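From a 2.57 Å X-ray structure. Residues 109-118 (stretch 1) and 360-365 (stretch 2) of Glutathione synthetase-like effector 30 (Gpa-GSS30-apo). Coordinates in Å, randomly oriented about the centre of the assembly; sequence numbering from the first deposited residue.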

# COMPACT_ATOMS: atom_id res chain seq x y z
N LYS A 109 8.06 5.66 -29.13
CA LYS A 109 9.40 5.31 -29.63
C LYS A 109 10.01 6.47 -30.45
O LYS A 109 11.14 6.90 -30.20
CB LYS A 109 9.33 4.01 -30.45
CG LYS A 109 10.66 3.33 -30.71
CD LYS A 109 10.55 2.37 -31.90
CE LYS A 109 11.91 1.89 -32.39
NZ LYS A 109 12.57 0.96 -31.42
N ALA A 110 9.24 6.98 -31.40
CA ALA A 110 9.64 8.14 -32.22
C ALA A 110 9.92 9.38 -31.38
O ALA A 110 10.85 10.14 -31.65
CB ALA A 110 8.55 8.45 -33.23
N MET A 111 9.08 9.59 -30.38
CA MET A 111 9.18 10.78 -29.54
C MET A 111 10.47 10.77 -28.69
O MET A 111 11.15 11.80 -28.57
CB MET A 111 7.95 10.89 -28.65
CG MET A 111 7.55 12.32 -28.39
SD MET A 111 6.53 12.95 -29.73
CE MET A 111 7.03 14.69 -29.69
N LEU A 112 10.83 9.61 -28.13
CA LEU A 112 12.12 9.49 -27.44
C LEU A 112 13.28 9.70 -28.40
O LEU A 112 14.19 10.46 -28.12
CB LEU A 112 12.24 8.12 -26.76
CG LEU A 112 11.25 7.78 -25.65
CD1 LEU A 112 11.41 6.34 -25.19
CD2 LEU A 112 11.44 8.73 -24.48
N LEU A 113 13.24 9.06 -29.56
CA LEU A 113 14.32 9.21 -30.53
C LEU A 113 14.57 10.64 -30.97
O LEU A 113 15.69 11.03 -31.13
CB LEU A 113 14.10 8.30 -31.75
CG LEU A 113 14.36 6.80 -31.59
CD1 LEU A 113 14.29 6.11 -32.94
CD2 LEU A 113 15.71 6.54 -30.92
N LEU A 114 13.52 11.44 -31.15
CA LEU A 114 13.69 12.85 -31.56
C LEU A 114 14.39 13.70 -30.48
O LEU A 114 15.28 14.46 -30.79
CB LEU A 114 12.34 13.46 -31.90
CG LEU A 114 12.28 14.98 -32.08
CD1 LEU A 114 13.17 15.41 -33.22
CD2 LEU A 114 10.86 15.43 -32.33
N TYR A 115 13.94 13.61 -29.24
CA TYR A 115 14.51 14.40 -28.17
C TYR A 115 15.90 13.89 -27.76
O TYR A 115 16.75 14.68 -27.36
CB TYR A 115 13.57 14.44 -26.96
CG TYR A 115 12.42 15.37 -27.18
CD1 TYR A 115 12.55 16.72 -26.97
CD2 TYR A 115 11.21 14.89 -27.64
CE1 TYR A 115 11.50 17.59 -27.19
CE2 TYR A 115 10.14 15.74 -27.88
CZ TYR A 115 10.29 17.08 -27.65
OH TYR A 115 9.21 17.89 -27.89
N PHE A 116 16.13 12.58 -27.87
CA PHE A 116 17.45 12.03 -27.62
C PHE A 116 18.47 12.57 -28.60
O PHE A 116 19.52 13.02 -28.19
CB PHE A 116 17.42 10.50 -27.70
CG PHE A 116 18.77 9.87 -27.54
CD1 PHE A 116 19.50 10.09 -26.39
CD2 PHE A 116 19.32 9.08 -28.55
CE1 PHE A 116 20.76 9.54 -26.25
CE2 PHE A 116 20.56 8.51 -28.40
CZ PHE A 116 21.29 8.74 -27.25
N ARG A 117 18.15 12.55 -29.88
CA ARG A 117 19.04 13.01 -30.96
C ARG A 117 19.24 14.51 -30.98
O ARG A 117 20.33 14.99 -31.28
CB ARG A 117 18.51 12.54 -32.30
CG ARG A 117 18.61 11.04 -32.48
CD ARG A 117 17.91 10.55 -33.75
NE ARG A 117 17.79 9.10 -33.77
CZ ARG A 117 17.25 8.38 -34.76
NH1 ARG A 117 16.76 8.96 -35.85
NH2 ARG A 117 17.20 7.05 -34.65
N ALA A 118 18.20 15.26 -30.67
CA ALA A 118 18.33 16.70 -30.43
C ALA A 118 19.25 17.01 -29.24
O ALA A 118 19.98 17.98 -29.27
CB ALA A 118 16.98 17.31 -30.18
N MET A 360 12.12 20.79 -38.95
CA MET A 360 12.85 20.64 -37.69
C MET A 360 12.77 19.23 -37.08
O MET A 360 13.69 18.82 -36.39
CB MET A 360 12.38 21.68 -36.68
CG MET A 360 12.71 23.11 -37.08
SD MET A 360 14.45 23.54 -36.86
CE MET A 360 14.47 25.10 -37.75
N VAL A 361 11.69 18.51 -37.33
CA VAL A 361 11.58 17.09 -36.95
C VAL A 361 12.31 16.22 -37.98
O VAL A 361 13.09 15.35 -37.62
CB VAL A 361 10.11 16.61 -36.85
CG1 VAL A 361 10.04 15.11 -36.61
CG2 VAL A 361 9.38 17.33 -35.73
N GLU A 362 12.06 16.50 -39.26
CA GLU A 362 12.60 15.70 -40.38
C GLU A 362 14.12 15.57 -40.29
O GLU A 362 14.68 14.53 -40.66
CB GLU A 362 12.17 16.31 -41.72
CG GLU A 362 10.71 16.04 -42.13
CD GLU A 362 9.65 16.84 -41.37
OE1 GLU A 362 8.43 16.56 -41.54
OE2 GLU A 362 10.02 17.75 -40.59
N LYS A 363 14.77 16.61 -39.78
CA LYS A 363 16.22 16.70 -39.57
C LYS A 363 16.82 15.51 -38.81
O LYS A 363 17.94 15.11 -39.09
CB LYS A 363 16.53 18.02 -38.83
CG LYS A 363 17.99 18.35 -38.58
CD LYS A 363 18.12 19.49 -37.57
CE LYS A 363 19.50 20.15 -37.57
NZ LYS A 363 20.55 19.28 -36.96
N PHE A 364 16.09 14.95 -37.85
CA PHE A 364 16.59 13.83 -37.03
C PHE A 364 16.11 12.44 -37.47
O PHE A 364 16.27 11.49 -36.71
CB PHE A 364 16.21 14.09 -35.57
CG PHE A 364 16.75 15.39 -35.03
CD1 PHE A 364 18.05 15.47 -34.53
CD2 PHE A 364 15.97 16.54 -35.06
CE1 PHE A 364 18.56 16.66 -34.06
CE2 PHE A 364 16.48 17.74 -34.59
CZ PHE A 364 17.77 17.80 -34.08
N PHE A 365 15.57 12.31 -38.69
CA PHE A 365 14.93 11.07 -39.18
C PHE A 365 15.15 10.77 -40.69
O PHE A 365 15.81 11.50 -41.43
CB PHE A 365 13.41 11.13 -38.92
CG PHE A 365 13.02 11.06 -37.47
CD1 PHE A 365 13.16 9.88 -36.75
CD2 PHE A 365 12.45 12.15 -36.83
CE1 PHE A 365 12.77 9.80 -35.41
CE2 PHE A 365 12.05 12.09 -35.51
CZ PHE A 365 12.21 10.90 -34.80

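Two phenylalanines from a short turn pack against one side of a helix, and a single arginine hydrogen bond to the turn's backbone ties down this otherwise apolar contact. It illustrates a common principle: hydrophobic packing supplies most of the contact, while one polar link satisfies a backbone group beside it.

The helical residues that meet the turn, Ala110, Leu113, Leu114, Arg117 and Ala118, follow the three- and four-residue spacing that brings side chains onto one side of a helix. Met111, Leu112, Tyr115 and Phe116 make no contact with it. Facing the contacting residues, the turn is braced by two backbone hydrogen bonds, Phe364 N to Val361 O (3.0 Å) and Phe365 N to Glu362 O (3.1 Å).

Phe364 is the centrepiece. Its CA-to-CB bond points toward the helix, its chi1 is m, and 102 Å² of the residue is covered. Leu114 CD1 approaches Phe364 CD2 at 3.5 Å, and Ala118 CA lies 3.6 Å from Phe364 CE1; the small alanine side chain, its CB 4.0 Å from Phe364 CZ, leaves the ring close to the helix backbone. Leu114, with chi1 t and chi2 p, bends its end nearer the turn than its sideways CB direction would suggest, and its CD2 also reaches Val361 CG2 at 4.2 Å.

Phe365 extends the apolar surface toward the earlier turn of the helix. Its CZ lies 3.9 Å from Leu114 CB and 3.5 Å from Ala110 O, the carbonyl oxygen sitting at the ring edge, where the ring's hydrogens carry slight positive charge. That same oxygen accepts the helical bond from Leu114 N.

Arg117 suits the partly exposed margin. Its CB lies 3.7 Å from Phe364 CD1, and beyond it the chain, chi1 m and then chi2 and chi3 t, carries NH1 to Phe364 O, to which it donates at 2.7 Å, close to the guanidinium plane.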